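Long-range contacts in Fe-superoxide dismutase homolog (Plasmodium berghei, PDB 2A03), which probably catalyses the dismutation of superoxide radicals to oxygen and hydrogen peroxide at a single redox-active metal ion: residues N21-H26 with M89-G94; I79-F84 with A150-K155; Q106-S111 with N139-I144; V122-F127 with D179-V184; G132-N137 with P161-D166. One frame throughout, in Å; residues are numbered along the deposited sequence. Where two conformers were deposited one is given.

Interaction 1: residues N21-H26 with M89-G94; sequences NALSPH and MGPNCG. With ZN (zinc ion), chain D.
The branched end of L23 lies over the chain from M89 to P91, one methyl on backbone and the other on the thioether end of M89. CD2 of L23 rests on the peptide between G90 and P91, 3.7 Å from the carbonyl carbon C of G90, with CD of the P91 ring close by. CD1 turns instead to the tip of M89, where it meets CE at 3.9 Å. The M89 chain bends at its last torsion (chi3 -65°) and crosses the leucine at about a right angle. Beside this, the methyl CB of A22 faces CG of P91 at 4.2 Å, and the proline carbon CB comes up to A22 O. No hydrogen bond links the two segments, so the contact is van der Waals packing between two loops. Farther along the first loop, past the cis peptide before P25, H26 binds a zinc ion through NE2 at 2.3 Å, together with two waters. The contact brings the entry to helix 29-51 against the exit from helix 70-87: L23 also packs on L32 of the first helix, while M89 touches W187 of helix 180-187.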
# COMPACT_ATOMS: atom_id res chain seq x y z
N ASN A 21 -15.01 14.23 13.26
CA ASN A 21 -15.15 13.25 14.37
C ASN A 21 -16.47 12.48 14.37
O ASN A 21 -16.83 11.84 15.37
CB ASN A 21 -14.93 13.92 15.73
CG ASN A 21 -16.08 14.85 16.11
OD1 ASN A 21 -16.75 15.41 15.24
ND2 ASN A 21 -16.30 15.02 17.40
N ALA A 22 -17.17 12.49 13.24
CA ALA A 22 -18.50 11.90 13.21
C ALA A 22 -18.45 10.38 13.13
O ALA A 22 -19.46 9.73 13.39
CB ALA A 22 -19.29 12.44 12.04
N LEU A 23 -17.30 9.81 12.77
CA LEU A 23 -17.18 8.36 12.60
C LEU A 23 -16.43 7.65 13.73
O LEU A 23 -16.28 6.42 13.67
CB LEU A 23 -16.50 8.02 11.25
CG LEU A 23 -17.02 8.74 10.00
CD1 LEU A 23 -16.36 8.18 8.75
CD2 LEU A 23 -18.52 8.69 9.88
N SER A 24 -15.98 8.39 14.75
CA SER A 24 -15.29 7.79 15.87
C SER A 24 -16.29 7.03 16.73
O SER A 24 -17.46 7.40 16.76
CB SER A 24 -14.53 8.83 16.70
OG SER A 24 -15.38 9.71 17.43
N PRO A 25 -15.83 5.97 17.44
CA PRO A 25 -14.45 5.47 17.51
C PRO A 25 -14.08 4.55 16.35
O PRO A 25 -12.94 4.09 16.29
CB PRO A 25 -14.46 4.63 18.79
CG PRO A 25 -15.85 4.05 18.79
CD PRO A 25 -16.74 5.17 18.28
N HIS A 26 -15.03 4.28 15.46
CA HIS A 26 -14.81 3.36 14.36
C HIS A 26 -13.68 3.82 13.44
O HIS A 26 -12.76 3.06 13.16
CB HIS A 26 -16.10 3.21 13.58
CG HIS A 26 -17.28 2.95 14.45
ND1 HIS A 26 -17.32 1.91 15.35
CD2 HIS A 26 -18.44 3.63 14.60
CE1 HIS A 26 -18.48 1.94 15.99
NE2 HIS A 26 -19.18 2.97 15.54
N MET A 89 -20.02 5.98 3.76
CA MET A 89 -20.05 5.96 5.21
C MET A 89 -20.82 7.14 5.76
O MET A 89 -21.14 8.08 5.05
CB MET A 89 -18.63 6.00 5.78
CG MET A 89 -17.80 4.80 5.44
SD MET A 89 -16.17 4.89 6.22
CE MET A 89 -15.46 6.31 5.41
N GLY A 90 -21.10 7.09 7.05
CA GLY A 90 -21.79 8.19 7.73
C GLY A 90 -22.07 7.90 9.20
O GLY A 90 -21.93 6.76 9.67
N PRO A 91 -22.42 8.95 9.95
CA PRO A 91 -22.92 8.77 11.30
C PRO A 91 -24.34 8.23 11.29
O PRO A 91 -25.02 8.30 10.27
CB PRO A 91 -22.88 10.18 11.87
CG PRO A 91 -23.00 11.08 10.71
CD PRO A 91 -22.34 10.36 9.56
N ASN A 92 -24.81 7.68 12.40
CA ASN A 92 -26.17 7.12 12.46
C ASN A 92 -26.46 6.16 11.31
O ASN A 92 -27.58 6.13 10.80
CB ASN A 92 -27.27 8.19 12.50
CG ASN A 92 -28.67 7.58 12.80
OD1 ASN A 92 -28.79 6.54 13.47
ND2 ASN A 92 -29.71 8.23 12.29
N CYS A 93 -25.46 5.40 10.90
CA CYS A 93 -25.61 4.42 9.83
C CYS A 93 -25.23 3.05 10.38
O CYS A 93 -25.45 2.77 11.57
CB CYS A 93 -24.69 4.77 8.64
SG CYS A 93 -25.14 6.27 7.77
N GLY A 94 -24.67 2.20 9.54
CA GLY A 94 -24.23 0.88 9.96
C GLY A 94 -25.40 -0.07 10.14
O GLY A 94 -26.51 0.18 9.67
ZN ZN D . -21.39 3.69 15.80
O HOH W 1 -23.03 2.69 14.21
O HOH W 2 -21.32 1.74 16.99

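Interaction 2: residues I79-F84 with A150-K155; sequences IWNHSF and AGNPIK. With MN (manganese (II) ion), chain C.
ND2 of N81 is held twice, donating to A150 O at 2.9 Å and bonding OE1 of Q78, just before it on the helix. A150 O lies close to the asparagine amide plane, although the donor stands well above the plane of the A150 carbonyl. At the other end of the amide, OD1 of N81 accepts from ND2 of N152 at 3.2 Å, a bent bond (141° at the hydrogen) between two amides whose planes are perpendicular. N152 carries its CG between the backbone N and the carbonyl carbon (chi1 70°), and its OD1 is left facing its own chain. There it takes the backbone N of K155 at 3.0 Å in a nearly straight bond, with a weak one from I154 N, forming an Asx motif. This turn puts CD1 of I154 3.8 Å from CZ2 of W80, the two side chains crossing at about a right angle. H82, next to N81, binds manganese through NE2 at 2.1 Å; its ND1 bonds Q78 O, which helps to set the rotation of the ring. With H35, D166, H170 and a water, it completes the metal site of an iron/manganese superoxide dismutase, in which the alpha-hairpin and C-terminal domains both supply ligands.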
# COMPACT_ATOMS: atom_id res chain seq x y z
N ILE A 79 -9.11 10.50 -6.39
CA ILE A 79 -10.05 11.55 -6.00
C ILE A 79 -11.47 10.97 -5.99
O ILE A 79 -12.21 11.13 -5.02
CB ILE A 79 -10.00 12.76 -6.96
CG1 ILE A 79 -8.62 13.42 -6.97
CG2 ILE A 79 -11.06 13.78 -6.58
CD1 ILE A 79 -8.45 14.50 -8.05
N TRP A 80 -11.82 10.29 -7.08
CA TRP A 80 -13.15 9.71 -7.24
C TRP A 80 -13.40 8.63 -6.20
O TRP A 80 -14.45 8.58 -5.58
CB TRP A 80 -13.33 9.14 -8.66
CG TRP A 80 -14.75 8.78 -8.93
CD1 TRP A 80 -15.70 9.59 -9.51
CD2 TRP A 80 -15.42 7.54 -8.61
NE1 TRP A 80 -16.90 8.93 -9.56
CE2 TRP A 80 -16.76 7.68 -9.01
CE3 TRP A 80 -15.02 6.35 -8.01
CZ2 TRP A 80 -17.69 6.67 -8.84
CZ3 TRP A 80 -15.93 5.35 -7.84
CH2 TRP A 80 -17.27 5.52 -8.25
N ASN A 81 -12.42 7.73 -6.05
CA ASN A 81 -12.52 6.63 -5.09
C ASN A 81 -12.75 7.15 -3.65
O ASN A 81 -13.61 6.64 -2.94
CB ASN A 81 -11.26 5.76 -5.12
CG ASN A 81 -11.04 5.06 -6.46
OD1 ASN A 81 -11.96 4.89 -7.26
ND2 ASN A 81 -9.78 4.64 -6.69
N HIS A 82 -11.99 8.16 -3.23
CA HIS A 82 -12.13 8.68 -1.87
C HIS A 82 -13.45 9.38 -1.64
O HIS A 82 -14.08 9.17 -0.61
CB HIS A 82 -10.98 9.60 -1.50
CG HIS A 82 -9.74 8.85 -1.19
ND1 HIS A 82 -8.87 8.43 -2.17
CD2 HIS A 82 -9.25 8.37 -0.02
CE1 HIS A 82 -7.88 7.74 -1.62
NE2 HIS A 82 -8.10 7.68 -0.31
N SER A 83 -13.89 10.17 -2.61
CA SER A 83 -15.22 10.75 -2.53
C SER A 83 -16.30 9.67 -2.40
O SER A 83 -17.27 9.86 -1.67
CB SER A 83 -15.49 11.67 -3.74
OG SER A 83 -14.62 12.78 -3.68
N PHE A 84 -16.12 8.56 -3.11
CA PHE A 84 -17.08 7.46 -3.05
C PHE A 84 -17.04 6.77 -1.70
O PHE A 84 -18.07 6.34 -1.17
CB PHE A 84 -16.83 6.47 -4.18
CG PHE A 84 -18.03 5.65 -4.54
CD1 PHE A 84 -19.06 6.19 -5.31
CD2 PHE A 84 -18.15 4.34 -4.11
CE1 PHE A 84 -20.18 5.44 -5.65
CE2 PHE A 84 -19.27 3.59 -4.43
CZ PHE A 84 -20.28 4.14 -5.22
N ALA A 150 -5.20 2.38 -7.38
CA ALA A 150 -6.22 3.39 -7.73
C ALA A 150 -7.36 2.82 -8.52
O ALA A 150 -8.28 3.55 -8.91
CB ALA A 150 -5.60 4.53 -8.52
N GLY A 151 -7.30 1.51 -8.77
CA GLY A 151 -8.25 0.86 -9.66
C GLY A 151 -9.69 0.94 -9.16
O GLY A 151 -9.92 0.93 -7.95
N ASN A 152 -10.63 1.05 -10.09
CA ASN A 152 -12.05 0.96 -9.76
C ASN A 152 -12.85 0.28 -10.88
O ASN A 152 -12.37 0.22 -12.02
CB ASN A 152 -12.62 2.33 -9.40
CG ASN A 152 -12.72 3.27 -10.59
OD1 ASN A 152 -13.36 2.95 -11.60
ND2 ASN A 152 -12.13 4.44 -10.46
N PRO A 153 -14.03 -0.28 -10.56
CA PRO A 153 -14.90 -1.03 -11.51
C PRO A 153 -15.38 -0.30 -12.78
O PRO A 153 -15.70 -0.94 -13.80
CB PRO A 153 -16.10 -1.42 -10.65
CG PRO A 153 -15.55 -1.43 -9.24
CD PRO A 153 -14.59 -0.30 -9.20
N ILE A 154 -15.45 1.02 -12.71
CA ILE A 154 -15.79 1.82 -13.87
C ILE A 154 -14.66 1.72 -14.88
O ILE A 154 -14.86 1.26 -15.99
CB ILE A 154 -16.07 3.30 -13.48
CG1 ILE A 154 -17.16 3.34 -12.41
CG2 ILE A 154 -16.51 4.11 -14.70
CD1 ILE A 154 -17.65 4.72 -12.08
N LYS A 155 -13.46 2.12 -14.47
CA LYS A 155 -12.31 2.05 -15.33
C LYS A 155 -12.13 0.64 -15.86
O LYS A 155 -11.94 0.45 -17.05
CB LYS A 155 -11.03 2.49 -14.59
CG LYS A 155 -9.77 2.53 -15.49
CD LYS A 155 -9.98 3.43 -16.73
CE LYS A 155 -8.73 3.55 -17.62
NZ LYS A 155 -8.91 4.60 -18.71
MN MN C . -7.35 6.35 1.09
O HOH W 3 -6.63 5.14 -0.75

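Interaction 3: residues Q106-S111 with N139-I144; sequences QEDFGS and NNKLVI
D108 reaches from the last turn of its helix to the start of the strand, its side chain crossing that of L142 at about a right angle. Its CG is anti to the carbonyl carbon (chi1 -71°), which carries the carboxylate out toward the L142 N-H. OD2 accepts this backbone N of L142 at 2.8 Å in an almost straight bond (172°), although the donor comes from above the carboxylate plane. K141 runs past the aspartate in the opposite direction: its CG lies 3.7 Å from CG of D108, and the extended chain carries NZ 6.1 Å from OD1 of D108, too far for the two charges to meet directly. OD2 has a second, long and weak ion-pair partner in K104 NZ, which also bonds N140 O. The contact joins the C-terminal end of helix 100-109 to 142-148, an outer strand, within this chain, of the three-stranded antiparallel sheet in the C-terminal domain of iron/manganese superoxide dismutases. F109, the next residue along, extends the contact along the strand. Its side chain crosses that of L142 at about a right angle, with CE2 4.0 Å from the leucine CB, and CZ lies 3.8 Å from L142 O. The F109 and I144 side chains cross at a slant, with CE1 of F109 3.7 Å from CD1 of I144, which packs on helix 112-125 as well. F115 of that helix meets the F109 ring, while L142 also touches L134 and L136 on the neighbouring strand.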
# COMPACT_ATOMS: atom_id res chain seq x y z
N GLN A 106 -29.95 -9.89 0.01
CA GLN A 106 -30.60 -11.14 0.35
C GLN A 106 -30.69 -12.09 -0.82
O GLN A 106 -30.43 -13.27 -0.69
CB GLN A 106 -32.03 -10.90 0.85
CG GLN A 106 -32.03 -10.35 2.22
CD GLN A 106 -33.37 -9.90 2.71
OE1 GLN A 106 -33.44 -9.47 3.84
NE2 GLN A 106 -34.44 -10.02 1.89
N GLU A 107 -31.09 -11.55 -1.96
CA GLU A 107 -31.25 -12.35 -3.15
C GLU A 107 -29.92 -12.80 -3.74
O GLU A 107 -29.76 -13.95 -4.12
CB GLU A 107 -32.03 -11.56 -4.19
CG GLU A 107 -32.41 -12.37 -5.41
CD GLU A 107 -33.24 -13.62 -5.06
OE1 GLU A 107 -34.04 -13.57 -4.09
OE2 GLU A 107 -33.09 -14.63 -5.77
N ASP A 108 -28.97 -11.87 -3.83
CA ASP A 108 -27.76 -12.12 -4.59
C ASP A 108 -26.69 -12.82 -3.78
O ASP A 108 -25.78 -13.40 -4.35
CB ASP A 108 -27.23 -10.80 -5.17
CG ASP A 108 -28.12 -10.26 -6.28
OD1 ASP A 108 -29.05 -10.99 -6.69
OD2 ASP A 108 -27.92 -9.11 -6.73
N PHE A 109 -26.82 -12.79 -2.46
CA PHE A 109 -25.88 -13.46 -1.56
C PHE A 109 -26.56 -14.44 -0.62
O PHE A 109 -25.88 -15.09 0.17
CB PHE A 109 -25.10 -12.42 -0.75
CG PHE A 109 -24.18 -11.59 -1.58
CD1 PHE A 109 -22.94 -12.07 -1.96
CD2 PHE A 109 -24.57 -10.32 -2.01
CE1 PHE A 109 -22.10 -11.32 -2.73
CE2 PHE A 109 -23.72 -9.56 -2.80
CZ PHE A 109 -22.48 -10.06 -3.16
N GLY A 110 -27.88 -14.55 -0.70
CA GLY A 110 -28.62 -15.46 0.16
C GLY A 110 -29.04 -14.81 1.46
O GLY A 110 -30.15 -15.04 1.95
N SER A 111 -28.14 -14.01 2.03
CA SER A 111 -28.44 -13.24 3.22
C SER A 111 -27.43 -12.11 3.43
O SER A 111 -26.36 -12.10 2.81
CB SER A 111 -28.42 -14.15 4.45
OG SER A 111 -27.10 -14.47 4.81
N ASN A 139 -25.27 -8.23 -15.58
CA ASN A 139 -26.49 -9.05 -15.40
C ASN A 139 -27.40 -8.52 -14.28
O ASN A 139 -28.29 -9.23 -13.83
CB ASN A 139 -26.12 -10.50 -15.08
CG ASN A 139 -25.29 -11.15 -16.17
OD1 ASN A 139 -25.59 -11.01 -17.36
ND2 ASN A 139 -24.25 -11.87 -15.77
N ASN A 140 -27.16 -7.29 -13.84
CA ASN A 140 -27.91 -6.71 -12.72
C ASN A 140 -27.88 -7.61 -11.49
O ASN A 140 -28.86 -7.73 -10.77
CB ASN A 140 -29.35 -6.38 -13.14
CG ASN A 140 -29.41 -5.28 -14.20
OD1 ASN A 140 -28.54 -4.39 -14.25
ND2 ASN A 140 -30.43 -5.33 -15.05
N LYS A 141 -26.73 -8.22 -11.24
CA LYS A 141 -26.49 -8.95 -10.01
C LYS A 141 -25.45 -8.17 -9.22
O LYS A 141 -24.55 -7.55 -9.79
CB LYS A 141 -26.00 -10.35 -10.34
CG LYS A 141 -26.11 -11.32 -9.17
CD LYS A 141 -25.25 -12.58 -9.37
CE LYS A 141 -25.50 -13.58 -8.23
NZ LYS A 141 -24.59 -14.77 -8.29
N LEU A 142 -25.59 -8.16 -7.89
CA LEU A 142 -24.58 -7.54 -7.04
C LEU A 142 -23.39 -8.48 -6.93
O LEU A 142 -23.55 -9.68 -6.75
CB LEU A 142 -25.14 -7.22 -5.65
CG LEU A 142 -26.12 -6.06 -5.53
CD1 LEU A 142 -26.73 -6.08 -4.14
CD2 LEU A 142 -25.47 -4.70 -5.80
N VAL A 143 -22.19 -7.93 -7.03
CA VAL A 143 -20.98 -8.72 -6.96
C VAL A 143 -19.98 -8.04 -6.04
O VAL A 143 -20.05 -6.82 -5.82
CB VAL A 143 -20.34 -8.98 -8.37
CG1 VAL A 143 -21.17 -9.94 -9.16
CG2 VAL A 143 -20.18 -7.68 -9.17
N ILE A 144 -19.08 -8.83 -5.47
CA ILE A 144 -17.99 -8.29 -4.68
C ILE A 144 -16.77 -8.20 -5.58
O ILE A 144 -16.45 -9.15 -6.29
CB ILE A 144 -17.69 -9.17 -3.46
CG1 ILE A 144 -18.76 -8.97 -2.38
CG2 ILE A 144 -16.31 -8.88 -2.89
CD1 ILE A 144 -18.82 -10.11 -1.40

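Interaction 4: residues V122-F127 with D179-V184; sequences VLCGHF and DRLSYV
The guanidinium of R180 meets two backbone carbonyls with its edge, both lying near its plane. NH1 uses its two hydrogens, one on L123 O at 2.8 Å and the other on H126 O at 2.7 Å; the H126 bond follows a carbonyl lone pair. NH2 adds a weak bond to the same H126 oxygen. A bend in the arginine chain at chi3 (-74°) helps turn the group toward these oxygens, and NE is taken by Y172 OH. The positive charge thus sits at the C-terminal end of a helix, where it would probably be favourable. Beside the polar grip, C124 SG packs on CD1 of L181 at 3.8 Å and on CG2 of V184, which also meets CB of L123 at 3.8 Å. D179 caps the second helix, its OD1 accepting S182 N at 3.1 Å. The end of helix 112-125 is thereby joined to the start of helix 180-187, with L123 also packing on C165 of strand 160-166 and H126 bonding Q146 of strand 142-148.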
# COMPACT_ATOMS: atom_id res chain seq x y z
N VAL A 122 -12.71 -10.64 1.66
CA VAL A 122 -12.06 -9.95 0.54
C VAL A 122 -11.27 -8.71 1.00
O VAL A 122 -10.14 -8.47 0.55
CB VAL A 122 -13.12 -9.56 -0.53
CG1 VAL A 122 -12.56 -8.52 -1.51
CG2 VAL A 122 -13.61 -10.80 -1.28
N LEU A 123 -11.88 -7.90 1.86
CA LEU A 123 -11.23 -6.71 2.42
C LEU A 123 -9.96 -7.05 3.22
O LEU A 123 -8.95 -6.34 3.15
CB LEU A 123 -12.20 -5.96 3.33
CG LEU A 123 -13.35 -5.25 2.62
CD1 LEU A 123 -14.33 -4.67 3.65
CD2 LEU A 123 -12.85 -4.18 1.66
N CYS A 124 -10.04 -8.13 3.99
CA CYS A 124 -8.92 -8.58 4.83
C CYS A 124 -7.82 -9.33 4.11
O CYS A 124 -6.70 -9.30 4.54
CB CYS A 124 -9.42 -9.46 5.97
SG CYS A 124 -10.30 -8.52 7.21
N GLY A 125 -8.15 -10.03 3.04
CA GLY A 125 -7.15 -10.78 2.29
C GLY A 125 -6.45 -9.97 1.19
O GLY A 125 -5.50 -10.44 0.59
N HIS A 126 -6.91 -8.76 0.91
CA HIS A 126 -6.30 -7.99 -0.16
C HIS A 126 -4.85 -7.59 0.18
O HIS A 126 -4.58 -6.96 1.21
CB HIS A 126 -7.11 -6.74 -0.49
CG HIS A 126 -6.57 -5.98 -1.67
ND1 HIS A 126 -6.94 -6.26 -2.96
CD2 HIS A 126 -5.63 -5.01 -1.74
CE1 HIS A 126 -6.27 -5.48 -3.79
NE2 HIS A 126 -5.46 -4.71 -3.07
N PHE A 127 -3.93 -7.96 -0.69
CA PHE A 127 -2.52 -7.74 -0.44
C PHE A 127 -2.08 -6.43 -1.08
O PHE A 127 -2.36 -6.18 -2.25
CB PHE A 127 -1.69 -8.90 -0.98
CG PHE A 127 -0.24 -8.80 -0.66
CD1 PHE A 127 0.21 -8.97 0.65
CD2 PHE A 127 0.69 -8.52 -1.65
CE1 PHE A 127 1.56 -8.87 0.96
CE2 PHE A 127 2.05 -8.43 -1.34
CZ PHE A 127 2.49 -8.60 -0.04
N ASP A 179 -3.74 -4.15 12.34
CA ASP A 179 -4.93 -4.93 12.60
C ASP A 179 -6.08 -4.48 11.69
O ASP A 179 -7.06 -3.86 12.13
CB ASP A 179 -5.29 -4.82 14.07
CG ASP A 179 -6.46 -5.69 14.47
OD1 ASP A 179 -7.03 -6.42 13.62
OD2 ASP A 179 -6.84 -5.61 15.65
N ARG A 180 -5.94 -4.80 10.41
CA ARG A 180 -6.99 -4.50 9.43
C ARG A 180 -8.36 -5.12 9.80
O ARG A 180 -9.42 -4.56 9.49
CB ARG A 180 -6.57 -4.95 8.03
CG ARG A 180 -7.34 -4.24 6.94
CD ARG A 180 -7.13 -4.91 5.60
NE ARG A 180 -5.80 -4.64 5.06
CZ ARG A 180 -5.37 -5.08 3.89
NH1 ARG A 180 -6.16 -5.82 3.10
NH2 ARG A 180 -4.13 -4.79 3.49
N LEU A 181 -8.33 -6.27 10.47
CA LEU A 181 -9.56 -6.97 10.82
C LEU A 181 -10.44 -6.09 11.69
O LEU A 181 -11.64 -5.98 11.44
CB LEU A 181 -9.24 -8.27 11.57
CG LEU A 181 -10.41 -9.23 11.82
CD1 LEU A 181 -10.61 -10.14 10.61
CD2 LEU A 181 -10.16 -10.07 13.06
N SER A 182 -9.84 -5.44 12.69
CA SER A 182 -10.57 -4.53 13.56
C SER A 182 -11.10 -3.33 12.78
O SER A 182 -12.20 -2.87 13.03
CB SER A 182 -9.69 -4.04 14.70
OG SER A 182 -9.45 -5.09 15.61
N TYR A 183 -10.32 -2.82 11.85
CA TYR A 183 -10.80 -1.74 10.99
C TYR A 183 -12.04 -2.21 10.18
O TYR A 183 -13.07 -1.54 10.14
CB TYR A 183 -9.68 -1.28 10.07
CG TYR A 183 -10.14 -0.49 8.87
CD1 TYR A 183 -10.65 0.78 9.01
CD2 TYR A 183 -10.02 -1.02 7.60
CE1 TYR A 183 -11.06 1.53 7.90
CE2 TYR A 183 -10.44 -0.28 6.47
CZ TYR A 183 -10.95 0.99 6.63
OH TYR A 183 -11.35 1.72 5.53
N VAL A 184 -11.93 -3.38 9.55
CA VAL A 184 -13.05 -3.88 8.77
C VAL A 184 -14.29 -4.07 9.66
O VAL A 184 -15.40 -3.67 9.28
CB VAL A 184 -12.66 -5.17 7.97
CG1 VAL A 184 -13.88 -5.81 7.36
CG2 VAL A 184 -11.67 -4.81 6.88

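Interaction 5: residues G132-N137 with P161-D166; sequences GWLALN and PILTCD. With MN (manganese (II) ion), chain C.
Strands 132-136 and 163-166 run antiparallel, their axes 4.7 Å apart at 172°, with G132 and C165 bonded in both directions. They belong to two of the three strands of the antiparallel sheet in the C-terminal domain of the superoxide dismutase fold, 130-136 being the central one, and the pairing is broken by a classic beta bulge. At the bulge I162 and L163 both face L134, whose O accepts from I162 N at 2.8 Å and from L163 N at 3.3 Å. On one face of the sheet T164 lies against the indole of W133, with CB 3.7 Å from the centroid of the six-membered ring in a CH-pi contact. OG1 of the threonine, anti to its backbone N (chi1 -162°), also lies over the indole and donates to G132 O at 2.7 Å; C165 N reaches that oxygen from the opposite side of its plane. The indole NE1 bonds T147 OG1. On the other face L134 and L163 lie side by side. The strand ends at D166, whose OD2 binds manganese at 1.9 Å while OD1 accepts W168 N.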
# COMPACT_ATOMS: atom_id res chain seq x y z
N GLY A 132 -12.05 -2.55 -1.77
CA GLY A 132 -13.12 -3.52 -1.97
C GLY A 132 -14.38 -2.79 -2.42
O GLY A 132 -14.61 -1.65 -2.03
N TRP A 133 -15.18 -3.45 -3.25
CA TRP A 133 -16.36 -2.85 -3.84
C TRP A 133 -17.54 -3.79 -3.81
O TRP A 133 -17.41 -4.98 -4.12
CB TRP A 133 -16.12 -2.50 -5.31
CG TRP A 133 -14.90 -1.65 -5.56
CD1 TRP A 133 -13.62 -2.09 -5.76
CD2 TRP A 133 -14.87 -0.22 -5.67
NE1 TRP A 133 -12.79 -1.02 -5.96
CE2 TRP A 133 -13.53 0.14 -5.93
CE3 TRP A 133 -15.84 0.79 -5.58
CZ2 TRP A 133 -13.12 1.47 -6.08
CZ3 TRP A 133 -15.44 2.13 -5.74
CH2 TRP A 133 -14.09 2.45 -5.98
N LEU A 134 -18.69 -3.25 -3.42
CA LEU A 134 -19.97 -3.82 -3.79
C LEU A 134 -20.38 -3.15 -5.11
O LEU A 134 -20.38 -1.92 -5.20
CB LEU A 134 -21.03 -3.56 -2.73
CG LEU A 134 -22.44 -4.07 -3.07
CD1 LEU A 134 -22.46 -5.58 -3.40
CD2 LEU A 134 -23.36 -3.80 -1.90
N ALA A 135 -20.68 -3.95 -6.12
CA ALA A 135 -21.00 -3.42 -7.43
C ALA A 135 -22.13 -4.18 -8.12
O ALA A 135 -22.35 -5.36 -7.86
CB ALA A 135 -19.73 -3.43 -8.31
N LEU A 136 -22.84 -3.49 -9.01
CA LEU A 136 -23.85 -4.13 -9.84
C LEU A 136 -23.20 -4.52 -11.15
O LEU A 136 -22.57 -3.69 -11.82
CB LEU A 136 -25.02 -3.19 -10.10
CG LEU A 136 -26.28 -3.85 -10.67
CD1 LEU A 136 -26.96 -4.75 -9.64
CD2 LEU A 136 -27.24 -2.76 -11.14
N ASN A 137 -23.31 -5.79 -11.52
CA ASN A 137 -22.68 -6.25 -12.76
C ASN A 137 -23.69 -6.15 -13.91
O ASN A 137 -24.85 -5.81 -13.69
CB ASN A 137 -22.09 -7.66 -12.62
CG ASN A 137 -23.14 -8.76 -12.62
OD1 ASN A 137 -24.32 -8.52 -12.83
ND2 ASN A 137 -22.70 -9.99 -12.37
N PRO A 161 -20.37 0.75 -9.27
CA PRO A 161 -20.12 0.82 -7.83
C PRO A 161 -21.34 1.22 -6.99
O PRO A 161 -22.12 2.14 -7.36
CB PRO A 161 -19.00 1.88 -7.72
CG PRO A 161 -18.39 1.96 -9.09
CD PRO A 161 -19.54 1.71 -10.02
N ILE A 162 -21.49 0.51 -5.87
CA ILE A 162 -22.60 0.71 -4.94
C ILE A 162 -22.06 1.20 -3.60
O ILE A 162 -22.60 2.14 -3.01
CB ILE A 162 -23.39 -0.60 -4.77
CG1 ILE A 162 -23.95 -1.07 -6.12
CG2 ILE A 162 -24.51 -0.46 -3.77
CD1 ILE A 162 -24.88 -0.08 -6.82
N LEU A 163 -20.99 0.54 -3.13
CA LEU A 163 -20.25 0.91 -1.93
C LEU A 163 -18.78 0.54 -2.11
O LEU A 163 -18.46 -0.37 -2.86
CB LEU A 163 -20.76 0.17 -0.70
CG LEU A 163 -22.17 0.47 -0.21
CD1 LEU A 163 -22.60 -0.64 0.74
CD2 LEU A 163 -22.24 1.87 0.47
N THR A 164 -17.90 1.24 -1.39
CA THR A 164 -16.48 0.85 -1.36
C THR A 164 -15.93 1.03 0.05
O THR A 164 -16.45 1.80 0.85
CB THR A 164 -15.60 1.69 -2.37
OG1 THR A 164 -14.35 1.01 -2.62
CG2 THR A 164 -15.27 3.08 -1.82
N CYS A 165 -14.86 0.31 0.33
CA CYS A 165 -14.10 0.48 1.54
C CYS A 165 -12.62 0.52 1.15
O CYS A 165 -12.13 -0.34 0.42
CB CYS A 165 -14.39 -0.68 2.48
SG CYS A 165 -13.42 -0.71 3.98
N ASP A 166 -11.94 1.57 1.60
CA ASP A 166 -10.50 1.76 1.38
C ASP A 166 -9.71 0.79 2.28
O ASP A 166 -9.88 0.79 3.49
CB ASP A 166 -10.17 3.22 1.74
CG ASP A 166 -8.80 3.67 1.25
OD1 ASP A 166 -8.02 2.87 0.69
OD2 ASP A 166 -8.51 4.88 1.41
MN MN C . -7.35 6.35 1.09
O HOH W 3 -6.63 5.14 -0.75

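In the fold
From the N terminus, interaction 1 closes a largely helical loop of 62 residues, bringing the loop before helix 29-51 against the loop after helix 70-87. Interaction 2 opens inside that loop on helix 70-87 and closes beyond strand 142-148, so it crosses interaction 1 and joins the two domains. Interaction 3 is nested within it, linking helix 100-109 to an outer strand. Interaction 4 opens inside interaction 3, crosses interactions 2 and 3, and encloses interaction 5, which crosses them too. Interactions 2 and 5 meet at the manganese ion; interactions 3 and 5 share the sheet through V143 and A135, and Y183 connects interaction 4 with D166.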